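Local coordinates for protein polymeric Immunoglobulin Receptor (Oncorhynchus mykiss, PDB 5F1S) that probably binds polymeric immunoglobulins and serves their transport to mucosal secretions, its ectodomain giving rise to secretory component, at residues V131-S136 with Y194-G199; E143-R148 with S153-T158; G162-E165 with E170-D173. All coordinates share one frame; numbering follows the deposited sequence.

Contact 1: V131-S136 with Y194-G199; sequences VQCLYS and YWCAAG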
ATOM      1  N   VAL A 131      15.676   2.603  -5.445  1.00 34.33           N
ATOM      2  CA  VAL A 131      14.852   2.501  -4.252  1.00 32.16           C
ATOM      3  C   VAL A 131      13.545   3.195  -4.578  1.00 37.23           C
ATOM      4  O   VAL A 131      13.560   4.323  -5.086  1.00 36.03           O
ATOM      5  CB  VAL A 131      15.531   3.189  -3.055  1.00 34.52           C
ATOM      6  CG1 VAL A 131      14.644   3.164  -1.821  1.00 36.09           C
ATOM      7  CG2 VAL A 131      16.910   2.594  -2.754  1.00 33.47           C
ATOM      8  N   GLN A 132      12.427   2.554  -4.280  1.00 35.15           N
ATOM      9  CA  GLN A 132      11.132   3.163  -4.553  1.00 38.75           C
ATOM     10  C   GLN A 132      10.468   3.515  -3.232  1.00 38.99           C
ATOM     11  O   GLN A 132      10.034   2.631  -2.481  1.00 36.70           O
ATOM     12  CB  GLN A 132      10.210   2.280  -5.384  1.00 42.74           C
ATOM     13  CG  GLN A 132       9.010   3.166  -5.870  1.00 51.21           C
ATOM     14  CD  GLN A 132       8.176   2.532  -6.967  1.00 59.22           C
ATOM     15  OE1 GLN A 132       8.540   1.499  -7.527  1.00 73.70           O
ATOM     16  NE2 GLN A 132       7.059   3.164  -7.288  1.00 58.59           N
ATOM     17  N   CYS A 133      10.427   4.804  -2.936  1.00 33.97           N
ATOM     18  CA  CYS A 133       9.836   5.311  -1.717  1.00 33.53           C
ATOM     19  C   CYS A 133       8.399   5.724  -1.995  1.00 36.42           C
ATOM     20  O   CYS A 133       8.150   6.572  -2.859  1.00 38.17           O
ATOM     21  CB  CYS A 133      10.595   6.513  -1.184  1.00 34.53           C
ATOM     22  SG  CYS A 133      12.456   6.481  -1.249  1.00 55.42           S
ATOM     23  N   LEU A 134       7.472   5.171  -1.248  1.00 33.26           N
ATOM     24  CA  LEU A 134       6.059   5.469  -1.397  1.00 35.48           C
ATOM     25  C   LEU A 134       5.611   6.456  -0.336  1.00 33.87           C
ATOM     26  O   LEU A 134       6.145   6.478   0.771  1.00 32.44           O
ATOM     27  CB  LEU A 134       5.232   4.202  -1.257  1.00 36.12           C
ATOM     28  CG  LEU A 134       5.742   3.022  -2.087  1.00 40.91           C
ATOM     29  CD1 LEU A 134       4.860   1.812  -1.748  1.00 43.11           C
ATOM     30  CD2 LEU A 134       5.630   3.327  -3.555  1.00 39.18           C
ATOM     31  N   TYR A 135       4.623   7.289  -0.668  1.00 32.57           N
ATOM     32  CA  TYR A 135       4.145   8.218   0.340  1.00 32.15           C
ATOM     33  C   TYR A 135       2.655   8.478   0.211  1.00 31.94           C
ATOM     34  O   TYR A 135       2.070   8.298  -0.851  1.00 31.73           O
ATOM     35  CB  TYR A 135       4.915   9.539   0.280  1.00 33.51           C
ATOM     36  CG  TYR A 135       4.828  10.251  -1.014  1.00 31.37           C
ATOM     37  CD1 TYR A 135       3.726  11.048  -1.320  1.00 34.89           C
ATOM     38  CD2 TYR A 135       5.822  10.144  -1.934  1.00 33.06           C
ATOM     39  CE1 TYR A 135       3.657  11.727  -2.513  1.00 34.52           C
ATOM     40  CE2 TYR A 135       5.759  10.816  -3.153  1.00 34.96           C
ATOM     41  CZ  TYR A 135       4.673  11.618  -3.413  1.00 36.29           C
ATOM     42  OH  TYR A 135       4.613  12.288  -4.609  1.00 41.41           O
ATOM     43  N   SER A 136       2.043   8.836   1.336  1.00 31.58           N
ATOM     44  CA  SER A 136       0.611   9.069   1.418  1.00 31.76           C
ATOM     45  C   SER A 136       0.266  10.476   0.928  1.00 32.47           C
ATOM     46  O   SER A 136       1.142  11.345   0.744  1.00 34.11           O
ATOM     47  CB  SER A 136       0.101   8.878   2.832  1.00 33.22           C
ATOM     48  OG  SER A 136       0.656   9.830   3.725  1.00 32.31           O
ATOM     49  N   TYR A 194      19.949   4.267   5.265  1.00 30.09           N
ATOM     50  CA  TYR A 194      19.511   5.519   4.652  1.00 32.55           C
ATOM     51  C   TYR A 194      18.071   5.786   5.050  1.00 30.55           C
ATOM     52  O   TYR A 194      17.364   4.912   5.558  1.00 31.12           O
ATOM     53  CB  TYR A 194      19.572   5.453   3.125  1.00 32.71           C
ATOM     54  CG  TYR A 194      20.979   5.353   2.598  1.00 32.94           C
ATOM     55  CD1 TYR A 194      21.657   6.500   2.171  1.00 32.69           C
ATOM     56  CD2 TYR A 194      21.652   4.111   2.565  1.00 34.45           C
ATOM     57  CE1 TYR A 194      22.951   6.424   1.708  1.00 35.00           C
ATOM     58  CE2 TYR A 194      22.955   4.016   2.117  1.00 31.85           C
ATOM     59  CZ  TYR A 194      23.601   5.188   1.670  1.00 37.47           C
ATOM     60  OH  TYR A 194      24.885   5.162   1.212  1.00 37.69           O
ATOM     61  N   TRP A 195      17.604   6.982   4.705  1.00 29.86           N
ATOM     62  CA  TRP A 195      16.227   7.379   4.910  1.00 31.23           C
ATOM     63  C   TRP A 195      15.639   7.903   3.609  1.00 31.30           C
ATOM     64  O   TRP A 195      16.286   8.713   2.926  1.00 33.06           O
ATOM     65  CB  TRP A 195      16.119   8.486   5.952  1.00 31.72           C
ATOM     66  CG  TRP A 195      16.573   8.222   7.309  1.00 31.88           C
ATOM     67  CD1 TRP A 195      17.686   8.735   7.896  1.00 34.58           C
ATOM     68  CD2 TRP A 195      15.943   7.402   8.281  1.00 32.93           C
ATOM     69  NE1 TRP A 195      17.776   8.301   9.203  1.00 33.48           N
ATOM     70  CE2 TRP A 195      16.703   7.508   9.474  1.00 32.48           C
ATOM     71  CE3 TRP A 195      14.794   6.623   8.291  1.00 29.36           C
ATOM     72  CZ2 TRP A 195      16.378   6.816  10.627  1.00 35.87           C
ATOM     73  CZ3 TRP A 195      14.448   5.950   9.490  1.00 34.35           C
ATOM     74  CH2 TRP A 195      15.232   6.068  10.623  1.00 35.09           C
ATOM     75  N   CYS A 196      14.422   7.441   3.282  1.00 31.37           N
ATOM     76  CA  CYS A 196      13.475   8.170   2.436  1.00 31.64           C
ATOM     77  C   CYS A 196      12.692   9.066   3.374  1.00 30.76           C
ATOM     78  O   CYS A 196      12.177   8.587   4.373  1.00 32.39           O
ATOM     79  CB  CYS A 196      12.480   7.231   1.712  1.00 35.94           C
ATOM     80  SG  CYS A 196      13.131   6.076   0.578  1.00 50.45           S
ATOM     81  N   ALA A 197      12.552  10.361   3.061  1.00 31.43           N
ATOM     82  CA  ALA A 197      11.884  11.212   4.034  1.00 33.70           C
ATOM     83  C   ALA A 197      11.127  12.330   3.328  1.00 33.64           C
ATOM     84  O   ALA A 197      11.418  12.682   2.189  1.00 33.42           O
ATOM     85  CB  ALA A 197      12.830  11.868   5.071  1.00 38.09           C
ATOM     86  N   ALA A 198      10.085  12.779   3.998  1.00 33.48           N
ATOM     87  CA  ALA A 198       9.288  13.923   3.559  1.00 35.58           C
ATOM     88  C   ALA A 198       8.696  14.537   4.812  1.00 40.57           C
ATOM     89  O   ALA A 198       8.217  13.819   5.694  1.00 36.12           O
ATOM     90  CB  ALA A 198       8.213  13.519   2.552  1.00 37.39           C
ATOM     91  N   GLY A 199       8.763  15.859   4.929  1.00 42.49           N
ATOM     92  CA  GLY A 199       8.332  16.414   6.203  1.00 39.23           C
ATOM     93  C   GLY A 199       9.077  15.786   7.362  1.00 39.37           C
ATOM     94  O   GLY A 199      10.291  15.581   7.312  1.00 39.81           O
TER
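C133 and C196 form the disulfide that pins together the two sheets of an immunoglobulin V-set sandwich, joining strand 129-135 to strand 192-198, the places of the B and F strands in this fold. The covalent link carries almost the whole contact. SG of C133 lies 2.0 Å from SG of C196, and the two CA atoms are 6.2 Å apart. Each cysteine points its CB at the facing strand, and SG, anti to the carbonyl carbon, lies beside its own backbone N. The torsion about the S-S bond is -55°, well short of the right angle or so of a relaxed disulfide, which suggests some twist strain.

No hydrogen bond passes between the segments, as expected of strands from opposed sheets. Each backbone is bonded instead to neighbours in its own sheet: V131 and C133 bond to V181 and F179 of strand 178-183, whereas W195 and A197 bond to C147 and R145 of strand 144-148.

Apolar packing completes the contact. W146, the tryptophan of strand 144-148, lies against C196 and V131 and also stacks with the ring of Y194, so the sulfurs sit in a buried apolar setting beside an indole. V131 adds one methyl to this surround. Its CG1 branch is anti to the backbone N (chi1 177°) and reaches inward, until CG1 of V131 stands 4.1 Å from SG of C196.

Contact 2: E143-R148 with S153-T158; sequences EKRWCR and SSCLVT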
ATOM      1  N   GLU A 143       8.874  18.655  -0.335  1.00 40.09           N
ATOM      2  CA  GLU A 143      10.124  18.239  -0.925  1.00 40.80           C
ATOM      3  C   GLU A 143      10.435  16.844  -0.381  1.00 41.11           C
ATOM      4  O   GLU A 143      10.137  16.538   0.778  1.00 38.99           O
ATOM      5  CB  GLU A 143      11.253  19.223  -0.597  1.00 45.36           C
ATOM      6  CG  GLU A 143      11.601  19.301   0.821  1.00 49.40           C
ATOM      7  CD  GLU A 143      12.720  20.293   1.067  1.00 62.78           C
ATOM      8  OE1 GLU A 143      12.948  21.186   0.201  1.00 58.21           O
ATOM      9  OE2 GLU A 143      13.372  20.153   2.118  1.00 64.25           O
ATOM     10  N   LYS A 144      10.987  15.997  -1.232  1.00 39.77           N
ATOM     11  CA  LYS A 144      11.377  14.646  -0.837  1.00 37.31           C
ATOM     12  C   LYS A 144      12.884  14.598  -0.626  1.00 39.34           C
ATOM     13  O   LYS A 144      13.633  15.297  -1.313  1.00 40.31           O
ATOM     14  CB  LYS A 144      10.975  13.660  -1.915  1.00 36.46           C
ATOM     15  CG  LYS A 144       9.501  13.772  -2.340  1.00 35.78           C
ATOM     16  CD  LYS A 144       8.592  13.718  -1.151  1.00 36.33           C
ATOM     17  CE  LYS A 144       7.147  13.593  -1.554  1.00 37.51           C
ATOM     18  NZ  LYS A 144       6.607  14.684  -2.453  1.00 41.03           N
ATOM     19  N   ARG A 145      13.344  13.735   0.292  1.00 34.77           N
ATOM     20  CA  ARG A 145      14.778  13.672   0.545  1.00 36.16           C
ATOM     21  C   ARG A 145      15.276  12.243   0.721  1.00 38.97           C
ATOM     22  O   ARG A 145      14.528  11.327   1.070  1.00 34.20           O
ATOM     23  CB  ARG A 145      15.199  14.500   1.753  1.00 42.14           C
ATOM     24  CG  ARG A 145      14.321  14.587   2.869  1.00 47.92           C
ATOM     25  CD  ARG A 145      14.756  15.749   3.815  1.00 46.76           C
ATOM     26  NE  ARG A 145      14.624  15.275   5.176  1.00 47.06           N
ATOM     27  CZ  ARG A 145      13.474  15.246   5.841  1.00 45.89           C
ATOM     28  NH1 ARG A 145      12.378  15.706   5.274  1.00 41.82           N
ATOM     29  NH2 ARG A 145      13.424  14.772   7.081  1.00 51.02           N
ATOM     30  N   TRP A 146      16.547  12.077   0.378  1.00 36.60           N
ATOM     31  CA  TRP A 146      17.303  10.844   0.552  1.00 33.56           C
ATOM     32  C   TRP A 146      18.522  11.188   1.396  1.00 39.58           C
ATOM     33  O   TRP A 146      19.307  12.067   1.012  1.00 39.74           O
ATOM     34  CB  TRP A 146      17.694  10.284  -0.798  1.00 36.81           C
ATOM     35  CG  TRP A 146      18.634   9.122  -0.792  1.00 33.42           C
ATOM     36  CD1 TRP A 146      19.948   9.128  -1.129  1.00 35.39           C
ATOM     37  CD2 TRP A 146      18.305   7.758  -0.464  1.00 35.30           C
ATOM     38  NE1 TRP A 146      20.469   7.827  -1.052  1.00 34.51           N
ATOM     39  CE2 TRP A 146      19.476   6.990  -0.620  1.00 34.27           C
ATOM     40  CE3 TRP A 146      17.129   7.124  -0.057  1.00 36.56           C
ATOM     41  CZ2 TRP A 146      19.511   5.591  -0.398  1.00 34.03           C
ATOM     42  CZ3 TRP A 146      17.170   5.726   0.185  1.00 35.86           C
ATOM     43  CH2 TRP A 146      18.346   4.997   0.005  1.00 32.91           C
ATOM     44  N   CYS A 147      18.637  10.569   2.575  1.00 33.28           N
ATOM     45  CA  CYS A 147      19.636  10.923   3.559  1.00 36.07           C
ATOM     46  C   CYS A 147      20.366   9.672   4.027  1.00 35.91           C
ATOM     47  O   CYS A 147      19.766   8.596   4.175  1.00 34.48           O
ATOM     48  CB  CYS A 147      19.011  11.620   4.789  1.00 39.93           C
ATOM     49  SG  CYS A 147      17.745  12.904   4.317  1.00 59.97           S
ATOM     50  N   ARG A 148      21.650   9.827   4.317  1.00 34.81           N
ATOM     51  CA  ARG A 148      22.390   8.742   4.958  1.00 35.61           C
ATOM     52  C   ARG A 148      22.158   8.823   6.464  1.00 33.91           C
ATOM     53  O   ARG A 148      22.266   9.892   7.058  1.00 36.72           O
ATOM     54  CB  ARG A 148      23.892   8.815   4.625  1.00 37.32           C
ATOM     55  CG  ARG A 148      24.659   7.582   5.169  1.00 41.44           C
ATOM     56  CD  ARG A 148      25.965   7.316   4.452  1.00 42.01           C
ATOM     57  NE  ARG A 148      26.753   6.345   5.215  1.00 43.90           N
ATOM     58  CZ  ARG A 148      26.879   5.067   4.903  1.00 42.19           C
ATOM     59  NH1 ARG A 148      26.283   4.578   3.841  1.00 42.08           N
ATOM     60  NH2 ARG A 148      27.600   4.264   5.655  1.00 44.52           N
ATOM     61  N   SER A 153      23.649  16.391   7.485  1.00 50.40           N
ATOM     62  CA  SER A 153      24.034  17.236   6.361  1.00 49.73           C
ATOM     63  C   SER A 153      24.029  16.492   5.040  1.00 49.40           C
ATOM     64  O   SER A 153      24.388  17.073   4.016  1.00 52.30           O
ATOM     65  CB  SER A 153      25.429  17.803   6.600  1.00 49.70           C
ATOM     66  OG  SER A 153      26.383  16.751   6.418  1.00 55.30           O
ATOM     67  N   SER A 154      23.634  15.223   5.019  1.00 49.39           N
ATOM     68  CA  SER A 154      23.805  14.442   3.809  1.00 45.28           C
ATOM     69  C   SER A 154      22.581  14.449   2.914  1.00 42.63           C
ATOM     70  O   SER A 154      22.654  13.882   1.822  1.00 44.78           O
ATOM     71  CB  SER A 154      24.162  12.984   4.142  1.00 51.51           C
ATOM     72  OG  SER A 154      23.014  12.289   4.615  1.00 42.65           O
ATOM     73  N   CYS A 155      21.468  15.060   3.328  1.00 45.11           N
ATOM     74  CA  CYS A 155      20.233  14.936   2.557  1.00 44.73           C
ATOM     75  C   CYS A 155      20.369  15.509   1.151  1.00 42.84           C
ATOM     76  O   CYS A 155      20.919  16.593   0.936  1.00 43.82           O
ATOM     77  CB  CYS A 155      19.046  15.621   3.258  1.00 48.88           C
ATOM     78  SG  CYS A 155      18.518  14.828   4.762  1.00 57.11           S
ATOM     79  N   LEU A 156      19.856  14.759   0.193  1.00 38.24           N
ATOM     80  CA  LEU A 156      19.647  15.202  -1.170  1.00 40.69           C
ATOM     81  C   LEU A 156      18.153  15.434  -1.368  1.00 44.19           C
ATOM     82  O   LEU A 156      17.343  14.539  -1.093  1.00 38.01           O
ATOM     83  CB  LEU A 156      20.169  14.161  -2.147  1.00 42.63           C
ATOM     84  CG  LEU A 156      21.568  13.648  -1.849  1.00 43.17           C
ATOM     85  CD1 LEU A 156      21.903  12.624  -2.892  1.00 45.07           C
ATOM     86  CD2 LEU A 156      22.593  14.788  -1.879  1.00 45.84           C
ATOM     87  N   VAL A 157      17.779  16.629  -1.839  1.00 40.02           N
ATOM     88  CA  VAL A 157      16.395  17.078  -1.752  1.00 41.18           C
ATOM     89  C   VAL A 157      15.894  17.436  -3.149  1.00 45.57           C
ATOM     90  O   VAL A 157      16.634  17.997  -3.968  1.00 43.74           O
ATOM     91  CB  VAL A 157      16.265  18.254  -0.774  1.00 42.97           C
ATOM     92  CG1 VAL A 157      14.817  18.701  -0.659  1.00 50.27           C
ATOM     93  CG2 VAL A 157      16.810  17.865   0.595  1.00 43.88           C
ATOM     94  N   THR A 158      14.643  17.077  -3.435  1.00 40.55           N
ATOM     95  CA  THR A 158      14.063  17.355  -4.729  1.00 44.49           C
ATOM     96  C   THR A 158      13.742  18.842  -4.849  1.00 42.91           C
ATOM     97  O   THR A 158      13.483  19.528  -3.855  1.00 44.55           O
ATOM     98  CB  THR A 158      12.762  16.593  -4.939  1.00 43.29           C
ATOM     99  OG1 THR A 158      11.896  16.881  -3.841  1.00 40.73           O
ATOM    100  CG2 THR A 158      13.016  15.108  -5.035  1.00 44.06           C
TER
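W146 and L156 form a hydrogen-bonded antiparallel pair: N of W146 gives a bond of 3.0 Å to O of L156, in the plane of that carbonyl, and N of L156 returns one of 2.9 Å to O of W146. Next along the hairpin, R145 faces V157 in a non-hydrogen-bonded pair, with CB of R145 3.9 Å from CG2 of V157.

Side-chain hydroxyls take over at both ends. OG1 of T158, held between its backbone N and carbonyl carbon (chi1 54°), receives N of K144 at 2.9 Å and nearly straight (166°), while N of T158 bonds to O of K144. Exchanging this threonine for a valine would probably leave the K144 N-H without its acceptor here and loosen the hairpin's end. At the far end OG of S154 accepts N of R148 at 2.8 Å and in turn donates to the D151 carbonyl, which helps to hold its rotation.

Beside S154 a disulfide links SG of C147 to SG of C155 at 2.1 Å. The R145 guanidinium meets this bridge edge-on, with NE 3.9 Å from SG of C155, and is positioned by a bond from NH1 to O of G199. R148 reaches past the hairpin to Y194 and T191. The whole is a V-set C-C' hairpin, stapled by the extra disulfide found in pIgR-like domains.

Contact 3: G162-E165 with E170-D173; sequences GRYE and EIRD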
ATOM      1  N   GLY A 162      10.169  18.192  -8.507  1.00 49.15           N
ATOM      2  CA  GLY A 162      10.281  16.815  -8.053  1.00 48.19           C
ATOM      3  C   GLY A 162      11.556  16.105  -8.469  1.00 48.87           C
ATOM      4  O   GLY A 162      11.569  14.870  -8.564  1.00 45.41           O
ATOM      5  N   ARG A 163      12.641  16.845  -8.707  1.00 45.37           N
ATOM      6  CA  ARG A 163      13.835  16.279  -9.321  1.00 43.59           C
ATOM      7  C   ARG A 163      15.079  16.648  -8.540  1.00 43.05           C
ATOM      8  O   ARG A 163      15.179  17.744  -7.975  1.00 44.76           O
ATOM      9  CB  ARG A 163      13.990  16.728 -10.795  1.00 49.32           C
ATOM     10  CG  ARG A 163      12.921  16.099 -11.659  1.00 58.71           C
ATOM     11  CD  ARG A 163      13.136  16.187 -13.161  1.00 75.24           C
ATOM     12  NE  ARG A 163      12.071  15.442 -13.843  1.00 95.12           N
ATOM     13  CZ  ARG A 163      11.854  15.453 -15.155  1.00109.81           C
ATOM     14  NH1 ARG A 163      12.633  16.173 -15.952  1.00117.89           N
ATOM     15  NH2 ARG A 163      10.855  14.744 -15.671  1.00110.62           N
ATOM     16  N   TYR A 164      16.017  15.703  -8.490  1.00 41.82           N
ATOM     17  CA  TYR A 164      17.358  15.935  -7.980  1.00 44.23           C
ATOM     18  C   TYR A 164      18.274  15.084  -8.825  1.00 44.14           C
ATOM     19  O   TYR A 164      17.954  13.931  -9.133  1.00 42.36           O
ATOM     20  CB  TYR A 164      17.545  15.576  -6.498  1.00 40.46           C
ATOM     21  CG  TYR A 164      19.003  15.706  -6.094  1.00 42.50           C
ATOM     22  CD1 TYR A 164      19.473  16.880  -5.503  1.00 46.09           C
ATOM     23  CD2 TYR A 164      19.915  14.683  -6.348  1.00 45.62           C
ATOM     24  CE1 TYR A 164      20.801  17.037  -5.170  1.00 48.13           C
ATOM     25  CE2 TYR A 164      21.250  14.834  -6.040  1.00 44.65           C
ATOM     26  CZ  TYR A 164      21.692  16.017  -5.450  1.00 49.03           C
ATOM     27  OH  TYR A 164      23.014  16.171  -5.119  1.00 62.83           O
ATOM     28  N   GLU A 165      19.407  15.644  -9.226  1.00 44.69           N
ATOM     29  CA  GLU A 165      20.350  14.830  -9.976  1.00 44.84           C
ATOM     30  C   GLU A 165      21.753  15.378  -9.778  1.00 48.76           C
ATOM     31  O   GLU A 165      21.964  16.590  -9.872  1.00 48.13           O
ATOM     32  CB  GLU A 165      19.991  14.776 -11.460  1.00 48.37           C
ATOM     33  CG  GLU A 165      20.973  13.928 -12.264  1.00 55.60           C
ATOM     34  CD  GLU A 165      20.393  13.322 -13.550  1.00 63.80           C
ATOM     35  OE1 GLU A 165      20.574  12.091 -13.768  1.00 64.23           O
ATOM     36  OE2 GLU A 165      19.795  14.078 -14.352  1.00 66.26           O
ATOM     37  N   GLU A 170      20.104  10.108  -8.677  1.00 42.03           N
ATOM     38  CA  GLU A 170      18.953  10.810  -9.227  1.00 45.16           C
ATOM     39  C   GLU A 170      17.717  10.511  -8.377  1.00 46.02           C
ATOM     40  O   GLU A 170      17.487   9.365  -7.965  1.00 42.53           O
ATOM     41  CB  GLU A 170      18.703  10.423 -10.673  1.00 47.96           C
ATOM     42  CG  GLU A 170      17.446  11.114 -11.283  1.00 52.60           C
ATOM     43  CD  GLU A 170      17.072  10.597 -12.657  1.00 60.11           C
ATOM     44  OE1 GLU A 170      17.917   9.923 -13.284  1.00 65.31           O
ATOM     45  OE2 GLU A 170      15.925  10.859 -13.104  1.00 65.43           O
ATOM     46  N   ILE A 171      16.941  11.550  -8.084  1.00 41.26           N
ATOM     47  CA  ILE A 171      15.639  11.376  -7.457  1.00 39.68           C
ATOM     48  C   ILE A 171      14.584  11.896  -8.414  1.00 46.85           C
ATOM     49  O   ILE A 171      14.734  12.997  -8.967  1.00 41.65           O
ATOM     50  CB  ILE A 171      15.557  12.096  -6.104  1.00 38.37           C
ATOM     51  CG1 ILE A 171      16.734  11.728  -5.202  1.00 37.50           C
ATOM     52  CG2 ILE A 171      14.212  11.773  -5.438  1.00 39.60           C
ATOM     53  CD1 ILE A 171      16.841  12.568  -3.903  1.00 38.51           C
ATOM     54  N   ARG A 172      13.520  11.108  -8.595  1.00 40.98           N
ATOM     55  CA  ARG A 172      12.387  11.477  -9.428  1.00 45.19           C
ATOM     56  C   ARG A 172      11.112  11.222  -8.636  1.00 42.10           C
ATOM     57  O   ARG A 172      10.757  10.065  -8.362  1.00 40.81           O
ATOM     58  CB  ARG A 172      12.388  10.700 -10.741  1.00 50.51           C
ATOM     59  CG  ARG A 172      11.239  11.092 -11.671  1.00 67.74           C
ATOM     60  CD  ARG A 172      11.336  10.397 -13.015  1.00 96.66           C
ATOM     61  NE  ARG A 172      10.253  10.796 -13.909  1.00119.71           N
ATOM     62  CZ  ARG A 172      10.131  10.392 -15.171  1.00129.39           C
ATOM     63  NH1 ARG A 172      11.027   9.573 -15.704  1.00146.24           N
ATOM     64  NH2 ARG A 172       9.110  10.809 -15.903  1.00128.85           N
ATOM     65  N   ASP A 173      10.427  12.300  -8.293  1.00 40.21           N
ATOM     66  CA  ASP A 173       9.145  12.271  -7.601  1.00 38.55           C
ATOM     67  C   ASP A 173       8.033  12.349  -8.631  1.00 43.88           C
ATOM     68  O   ASP A 173       8.022  13.275  -9.444  1.00 44.38           O
ATOM     69  CB  ASP A 173       9.095  13.458  -6.647  1.00 39.97           C
ATOM     70  CG  ASP A 173       7.823  13.520  -5.801  1.00 38.92           C
ATOM     71  OD1 ASP A 173       6.981  12.605  -5.910  1.00 37.08           O
ATOM     72  OD2 ASP A 173       7.677  14.492  -5.022  1.00 40.33           O
TER
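R163 and R172 bring their guanidinium groups together on the exposed face of a hairpin, NH2 of R163 lying over one face of the R172 group, 4.3 Å from its NH2. Farther along the same face the side chains of E165 and E170 cross, their carboxylate planes 48° apart, OE1 of E165 standing 3.5 Å from OE1 of E170. The Y164 ring, on the other face, packs on L156, and its OH bonds to D166.

Y164 meets I171 through its CB, 4.0 Å from CB of I171, with CD1 of the isoleucine, at the end of an extended side chain, equally close to that CB of Y164. Their backbones form a hydrogen-bonded pair: N of I171 to O of Y164 at 2.8 Å, and N of Y164 to O of I171 at 3.0 Å. A third bond, N of D173 to O of G162 at 2.8 Å, lies in the carbonyl plane. G162 has a positive phi of 81°, and a side chain there would press on O of D173.

Apart from backbone bonds and one apolar patch, then, the side chains meet as like charges. The salt bridge from E165 to K184 probably offsets the glutamate pair, whose closeness may otherwise favour protonation of one carboxylate.

All three contacts belong to one V-set domain but sit at different depths. Contact 1 is the core, a covalent tie between facing sheets; contacts 2 and 3 are hairpins, one at an edge of each sheet, contact 3 bonded across by backbone alone and contact 2 with two side-chain hydroxyls as acceptors. Contact 2 shares a sheet with strand 192-198 of contact 1 and adds a disulfide within its own hairpin, whereas contact 3 belongs to the sheet of strand 129-135 and carries exposed charges. L156 of contact 2 packs across the sandwich on I171 of contact 3. D173 is the polar junction, its OD1 bonded to Y135 OH of contact 1 and its OD2 salt-bridged to K144 NZ of contact 2.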